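PDB 5U1T: separin from Saccharomyces cerevisiae, which cleaves the cohesin subunit MCD1/SCC1 at the onset of anaphase as a caspase-like cysteine protease, and is held inactive by securin during most of the cell cycle. Local coordinates for residues A[934-939]-A[1021-1026]; A[946-952]-A[1009-1015]. All coordinates share one frame; numbering follows the deposited sequence.

Contact 1 of 2, residues A[934-939]-A[1021-1026]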
loop_
_atom_site.group_PDB
_atom_site.type_symbol
_atom_site.label_atom_id
_atom_site.label_comp_id
_atom_site.label_asym_id
_atom_site.label_seq_id
_atom_site.Cartn_x
_atom_site.Cartn_y
_atom_site.Cartn_z
ATOM N N ARG A 934 22.672 25.858 0.544
ATOM C CA ARG A 934 23.961 26.521 0.674
ATOM C C ARG A 934 23.872 27.944 0.141
ATOM O O ARG A 934 24.275 28.891 0.814
ATOM C CB ARG A 934 25.039 25.725 -0.059
ATOM C CG ARG A 934 26.392 26.388 -0.100
ATOM C CD ARG A 934 27.446 25.402 -0.543
ATOM N NE ARG A 934 27.512 24.305 0.406
ATOM C CZ ARG A 934 27.804 23.047 0.082
ATOM N NH1 ARG A 934 27.831 22.099 1.018
ATOM N NH2 ARG A 934 28.067 22.739 -1.186
ATOM N N VAL A 935 23.315 28.075 -1.064
ATOM C CA VAL A 935 23.019 29.367 -1.672
ATOM C C VAL A 935 22.319 30.292 -0.694
ATOM O O VAL A 935 22.798 31.382 -0.443
ATOM C CB VAL A 935 22.151 29.223 -2.938
ATOM C CG1 VAL A 935 21.525 30.557 -3.309
ATOM C CG2 VAL A 935 22.982 28.678 -4.089
ATOM N N HIS A 936 21.204 29.862 -0.123
ATOM C CA HIS A 936 20.490 30.712 0.827
ATOM C C HIS A 936 21.316 30.997 2.087
ATOM O O HIS A 936 21.288 32.102 2.623
ATOM C CB HIS A 936 19.139 30.090 1.201
ATOM C CG HIS A 936 18.197 29.977 0.041
ATOM N ND1 HIS A 936 17.409 31.025 -0.384
ATOM C CD2 HIS A 936 17.934 28.945 -0.798
ATOM C CE1 HIS A 936 16.692 30.640 -1.425
ATOM N NE2 HIS A 936 16.999 29.386 -1.703
ATOM N N ASN A 937 22.073 30.018 2.549
ATOM C CA ASN A 937 22.894 30.231 3.725
ATOM C C ASN A 937 24.023 31.205 3.430
ATOM O O ASN A 937 24.407 32.024 4.271
ATOM C CB ASN A 937 23.463 28.908 4.227
ATOM C CG ASN A 937 22.460 28.114 5.010
ATOM O OD1 ASN A 937 21.561 28.678 5.633
ATOM N ND2 ASN A 937 22.605 26.794 4.991
ATOM N N MET A 938 24.555 31.081 2.222
ATOM C CA MET A 938 25.614 31.932 1.745
ATOM C C MET A 938 25.086 33.370 1.628
ATOM O O MET A 938 25.737 34.328 2.049
ATOM C CB MET A 938 26.120 31.402 0.410
ATOM C CG MET A 938 27.237 32.185 -0.230
ATOM S SD MET A 938 27.863 31.244 -1.658
ATOM C CE MET A 938 29.057 32.382 -2.418
ATOM N N TRP A 939 23.880 33.510 1.087
ATOM C CA TRP A 939 23.230 34.803 1.004
ATOM C C TRP A 939 22.991 35.455 2.383
ATOM O O TRP A 939 23.379 36.597 2.580
ATOM C CB TRP A 939 21.902 34.704 0.246
ATOM C CG TRP A 939 21.286 36.032 0.156
ATOM C CD1 TRP A 939 20.232 36.508 0.881
ATOM C CD2 TRP A 939 21.742 37.112 -0.647
ATOM N NE1 TRP A 939 19.982 37.816 0.549
ATOM C CE2 TRP A 939 20.903 38.210 -0.384
ATOM C CE3 TRP A 939 22.775 37.253 -1.575
ATOM C CZ2 TRP A 939 21.061 39.431 -1.015
ATOM C CZ3 TRP A 939 22.934 38.462 -2.204
ATOM C CH2 TRP A 939 22.082 39.543 -1.923
ATOM N N GLN A 1021 31.441 35.433 -5.874
ATOM C CA GLN A 1021 31.318 34.078 -5.397
ATOM C C GLN A 1021 29.854 33.671 -5.426
ATOM O O GLN A 1021 29.495 32.584 -5.887
ATOM C CB GLN A 1021 31.889 33.980 -3.983
ATOM C CG GLN A 1021 32.187 32.577 -3.480
ATOM C CD GLN A 1021 32.410 32.559 -1.971
ATOM O OE1 GLN A 1021 31.945 33.456 -1.248
ATOM N NE2 GLN A 1021 33.117 31.543 -1.486
ATOM N N MET A 1022 29.015 34.568 -4.926
ATOM C CA MET A 1022 27.579 34.403 -4.966
ATOM C C MET A 1022 27.061 34.355 -6.415
ATOM O O MET A 1022 26.174 33.571 -6.729
ATOM C CB MET A 1022 26.914 35.536 -4.182
ATOM C CG MET A 1022 25.427 35.355 -3.917
ATOM S SD MET A 1022 25.045 34.034 -2.731
ATOM C CE MET A 1022 23.314 33.799 -3.090
ATOM N N LYS A 1023 27.617 35.181 -7.293
ATOM C CA LYS A 1023 27.217 35.189 -8.696
ATOM C C LYS A 1023 27.456 33.815 -9.316
ATOM O O LYS A 1023 26.610 33.312 -10.052
ATOM C CB LYS A 1023 27.983 36.274 -9.488
ATOM C CG LYS A 1023 27.590 36.373 -10.977
ATOM C CD LYS A 1023 28.455 37.328 -11.805
ATOM C CE LYS A 1023 29.387 36.586 -12.802
ATOM N NZ LYS A 1023 30.486 35.685 -12.194
ATOM N N GLU A 1024 28.601 33.210 -9.004
ATOM C CA GLU A 1024 29.013 31.955 -9.629
ATOM C C GLU A 1024 28.361 30.720 -9.006
ATOM O O GLU A 1024 28.106 29.726 -9.689
ATOM C CB GLU A 1024 30.529 31.834 -9.575
ATOM C CG GLU A 1024 31.190 32.827 -10.497
ATOM C CD GLU A 1024 32.610 33.174 -10.086
ATOM O OE1 GLU A 1024 33.071 32.610 -9.064
ATOM O OE2 GLU A 1024 33.259 34.004 -10.778
ATOM N N LEU A 1025 28.101 30.778 -7.706
ATOM C CA LEU A 1025 27.385 29.706 -7.042
ATOM C C LEU A 1025 25.958 29.649 -7.572
ATOM O O LEU A 1025 25.395 28.564 -7.731
ATOM C CB LEU A 1025 27.396 29.902 -5.526
ATOM C CG LEU A 1025 26.645 28.827 -4.746
ATOM C CD1 LEU A 1025 27.232 27.451 -5.027
ATOM C CD2 LEU A 1025 26.660 29.143 -3.269
ATOM N N LEU A 1026 25.377 30.817 -7.849
ATOM C CA LEU A 1026 24.025 30.874 -8.394
ATOM C C LEU A 1026 24.033 30.333 -9.814
ATOM O O LEU A 1026 23.050 29.764 -10.281
ATOM C CB LEU A 1026 23.465 32.300 -8.367
ATOM C CG LEU A 1026 22.925 32.824 -7.039
ATOM C CD1 LEU A 1026 22.773 34.327 -7.090
ATOM C CD2 LEU A 1026 21.597 32.173 -6.715
#

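Contact 2 of 2, residues A[946-952]-A[1009-1015]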
loop_
_atom_site.group_PDB
_atom_site.type_symbol
_atom_site.label_atom_id
_atom_site.label_comp_id
_atom_site.label_asym_id
_atom_site.label_seq_id
_atom_site.Cartn_x
_atom_site.Cartn_y
_atom_site.Cartn_z
ATOM N N LEU A 946 27.737 42.512 5.008
ATOM C CA LEU A 946 27.775 43.780 4.307
ATOM C C LEU A 946 26.948 44.790 5.075
ATOM O O LEU A 946 27.323 45.960 5.202
ATOM C CB LEU A 946 27.248 43.636 2.874
ATOM C CG LEU A 946 28.134 42.790 1.967
ATOM C CD1 LEU A 946 27.702 42.899 0.527
ATOM C CD2 LEU A 946 29.590 43.187 2.153
ATOM N N GLU A 947 25.838 44.317 5.625
ATOM C CA GLU A 947 24.820 45.219 6.121
ATOM C C GLU A 947 25.225 45.942 7.394
ATOM O O GLU A 947 24.516 46.843 7.836
ATOM C CB GLU A 947 23.514 44.468 6.346
ATOM C CG GLU A 947 22.333 45.198 5.776
ATOM C CD GLU A 947 21.139 44.299 5.566
ATOM O OE1 GLU A 947 20.339 44.586 4.633
ATOM O OE2 GLU A 947 20.994 43.304 6.330
ATOM N N GLU A 948 26.359 45.572 7.983
ATOM C CA GLU A 948 26.789 46.254 9.192
ATOM C C GLU A 948 27.889 47.238 8.866
ATOM O O GLU A 948 28.493 47.843 9.749
ATOM C CB GLU A 948 27.236 45.254 10.251
ATOM C CG GLU A 948 28.566 44.573 10.008
ATOM C CD GLU A 948 28.664 43.278 10.811
ATOM O OE1 GLU A 948 27.615 42.603 10.965
ATOM O OE2 GLU A 948 29.771 42.944 11.307
ATOM N N ASP A 949 28.152 47.384 7.579
ATOM C CA ASP A 949 28.876 48.538 7.076
ATOM C C ASP A 949 27.831 49.544 6.570
ATOM O O ASP A 949 27.060 49.251 5.654
ATOM C CB ASP A 949 29.856 48.132 5.971
ATOM C CG ASP A 949 30.650 49.308 5.418
ATOM O OD1 ASP A 949 30.312 50.476 5.711
ATOM O OD2 ASP A 949 31.622 49.074 4.664
ATOM N N PRO A 950 27.791 50.728 7.187
ATOM C CA PRO A 950 26.903 51.825 6.784
ATOM C C PRO A 950 26.835 52.048 5.263
ATOM O O PRO A 950 25.753 52.310 4.734
ATOM C CB PRO A 950 27.519 53.035 7.480
ATOM C CG PRO A 950 28.159 52.475 8.684
ATOM C CD PRO A 950 28.643 51.099 8.327
ATOM N N PHE A 951 27.970 51.935 4.579
ATOM C CA PHE A 951 27.994 52.060 3.125
ATOM C C PHE A 951 27.034 51.049 2.469
ATOM O O PHE A 951 26.089 51.448 1.803
ATOM C CB PHE A 951 29.432 51.901 2.608
ATOM C CG PHE A 951 29.557 51.889 1.103
ATOM C CD1 PHE A 951 29.572 53.060 0.383
ATOM C CD2 PHE A 951 29.687 50.694 0.419
ATOM C CE1 PHE A 951 29.696 53.040 -0.988
ATOM C CE2 PHE A 951 29.810 50.666 -0.940
ATOM C CZ PHE A 951 29.819 51.844 -1.649
ATOM N N PHE A 952 27.230 49.752 2.682
ATOM C CA PHE A 952 26.342 48.775 2.048
ATOM C C PHE A 952 24.914 48.811 2.611
ATOM O O PHE A 952 23.940 48.630 1.868
ATOM C CB PHE A 952 26.919 47.377 2.160
ATOM C CG PHE A 952 28.204 47.210 1.421
ATOM C CD1 PHE A 952 28.202 46.916 0.070
ATOM C CD2 PHE A 952 29.422 47.354 2.079
ATOM C CE1 PHE A 952 29.388 46.767 -0.616
ATOM C CE2 PHE A 952 30.610 47.207 1.403
ATOM C CZ PHE A 952 30.594 46.915 0.054
ATOM N N LYS A 1009 34.329 49.589 7.328
ATOM C CA LYS A 1009 33.806 48.540 8.204
ATOM C C LYS A 1009 33.841 47.217 7.470
ATOM O O LYS A 1009 34.206 46.183 8.044
ATOM C CB LYS A 1009 32.388 48.853 8.667
ATOM C CG LYS A 1009 31.751 47.758 9.532
ATOM C CD LYS A 1009 32.214 47.820 10.979
ATOM C CE LYS A 1009 31.827 49.146 11.647
ATOM N NZ LYS A 1009 31.751 49.000 13.147
ATOM N N PHE A 1010 33.485 47.262 6.186
ATOM C CA PHE A 1010 33.654 46.096 5.308
ATOM C C PHE A 1010 34.538 46.454 4.114
ATOM O O PHE A 1010 34.212 47.380 3.371
ATOM C CB PHE A 1010 32.304 45.563 4.822
ATOM C CG PHE A 1010 32.348 44.124 4.424
ATOM C CD1 PHE A 1010 32.994 43.732 3.261
ATOM C CD2 PHE A 1010 31.764 43.147 5.225
ATOM C CE1 PHE A 1010 33.055 42.396 2.886
ATOM C CE2 PHE A 1010 31.811 41.806 4.855
ATOM C CZ PHE A 1010 32.460 41.433 3.679
ATOM N N ASP A 1011 35.649 45.727 3.942
ATOM C CA ASP A 1011 36.624 45.996 2.869
ATOM C C ASP A 1011 35.971 45.817 1.485
ATOM O O ASP A 1011 35.141 44.928 1.304
ATOM C CB ASP A 1011 37.836 45.082 3.036
ATOM C CG ASP A 1011 38.865 45.250 1.935
ATOM O OD1 ASP A 1011 38.618 44.700 0.840
ATOM O OD2 ASP A 1011 39.940 45.893 2.176
ATOM N N ARG A 1012 36.332 46.673 0.527
ATOM C CA ARG A 1012 35.658 46.707 -0.773
ATOM C C ARG A 1012 36.060 45.538 -1.662
ATOM O O ARG A 1012 35.270 45.047 -2.460
ATOM C CB ARG A 1012 35.951 48.031 -1.508
ATOM C CG ARG A 1012 35.067 48.282 -2.754
ATOM C CD ARG A 1012 35.564 49.465 -3.604
ATOM N NE ARG A 1012 34.503 50.010 -4.459
ATOM C CZ ARG A 1012 33.633 50.940 -4.066
ATOM N NH1 ARG A 1012 33.712 51.445 -2.838
ATOM N NH2 ARG A 1012 32.687 51.367 -4.892
ATOM N N ILE A 1013 37.304 45.109 -1.546
ATOM C CA ILE A 1013 37.773 43.970 -2.324
ATOM C C ILE A 1013 37.148 42.665 -1.791
ATOM O O ILE A 1013 36.695 41.819 -2.563
ATOM C CB ILE A 1013 39.302 43.916 -2.316
ATOM C CG1 ILE A 1013 39.842 45.117 -3.092
ATOM C CG2 ILE A 1013 39.811 42.624 -2.915
ATOM C CD1 ILE A 1013 39.222 45.295 -4.457
ATOM N N ALA A 1014 37.073 42.541 -0.470
ATOM C CA ALA A 1014 36.379 41.425 0.142
ATOM C C ALA A 1014 34.925 41.362 -0.309
ATOM O O ALA A 1014 34.356 40.282 -0.478
ATOM C CB ALA A 1014 36.457 41.522 1.657
ATOM N N ALA A 1015 34.310 42.516 -0.503
ATOM C CA ALA A 1015 32.887 42.520 -0.783
ATOM C C ALA A 1015 32.659 42.147 -2.239
ATOM O O ALA A 1015 31.721 41.417 -2.557
ATOM C CB ALA A 1015 32.283 43.854 -0.455
#

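Contact 1 of 2, residues A[934-939]-A[1021-1026]
M938 and M1022 both carry CG trans to the backbone N, but M938 continues fully extended beyond it (chi2 171°) while M1022 bends at its second torsion (chi2 70°), and the two thioethers run past each other in opposite directions. M938 thereby lays CG beside M1022 SD at 3.8 Å and carries its methyl on to the 1021-1026 helix, where CE lies 3.3 Å from Q1021 OE1 and close to CG and CD of the same side chain, against its aliphatic and amide parts. The bend in M1022 turns its methyl back into the crook of the partner helix. There M1022 CE meets V935 CG1 at 3.7 Å, along with W939 CB and the carbonyl oxygen of V935, and it approaches the indole obliquely near CE3. V935 is used through both branches: CG2 rests on L1025 CG at 3.7 Å, and CG1 also reaches L1026 CD2 at 3.8 Å. The interface has no hydrogen bond or salt bridge across it and depends on apolar packing of two nearly antiparallel helix segments, whose axes approach to 10.5 Å at 166°. At its edge R934 offers only its aliphatic CG to L1025, while its guanidinium group forms salt bridges with D916 and D919. Helix 1036-1054 covers another flank of the pair, with L1045 touching V935 and with L1048 and T1049 touching W939; I1142, in the loop joining antiparallel strands 1132-1139 and 1146-1152, also touches W939, so helix 927-946 packs here between helix 1012-1028, helix 1036-1054 and that loop.

Contact 2 of 2, residues A[946-952]-A[1009-1015]
The backbone makes a type I turn from L946 to D949, between helix 927-946 and helix 950-955, and meets the loop residues K1009 and F1010 that lead into helix 1012-1028 most closely where D949 CA lies 5.1 Å from K1009 CA. D949 holds its CG trans to the backbone N (chi1 -179°), which directs the carboxylate at the other segment. Its OD2 accepts the amide of F1010 (N to OD2 3.0 Å), and its OD1 caps helix 950-955 by accepting F951 N, also at 3.0 Å; both donors stand 52° out of the carboxylate plane, so the two bonds grip different oxygens of one group and should restrict its rotation. Beside this polar pair, L946 CD2 sits in the corner of two steeply inclined rings. It lies over the centre of the F1010 face, 3.4 Å from the centroid in a CH-pi contact, and also over one face of F952, whose opposite face is covered by F951. A1015 CB closes the cluster 3.5 Å from F952 CZ. K1009 folds its aliphatic chain along the carbonyl of E948, CG to O 3.3 Å, and the R1012 guanidinium lies obliquely near the F951 ring, NH1 to CZ 4.1 Å. D1011 likewise caps helix 1012-1028, accepting A1014 N and, weakly, I1013 N. The arrangement is thus a pair of aspartate N-caps, one of which also bonds across to the approach to the other helix, beside a small aromatic and aliphatic core.

Helix 1012-1028 serves both contacts: its first turn takes part in contact 2 and its later turns in contact 1. On the partner side, helix 927-946 supplies contact 1 and ends at L946, from which the turn into helix 950-955 supplies contact 2. The centres are about 17 Å apart and the nearest atoms about 7 Å, without touching. Along the chain, contact 2 is nested within the loop closed by contact 1, so contact 1 pairs the two antiparallel helices, while contact 2 joins the turn at the end of one to the start of the other. The intervening chain includes strand 960-962 and the unmodelled residues 970-1007. Both contacts lie away from C1497, the probable catalytic cysteine.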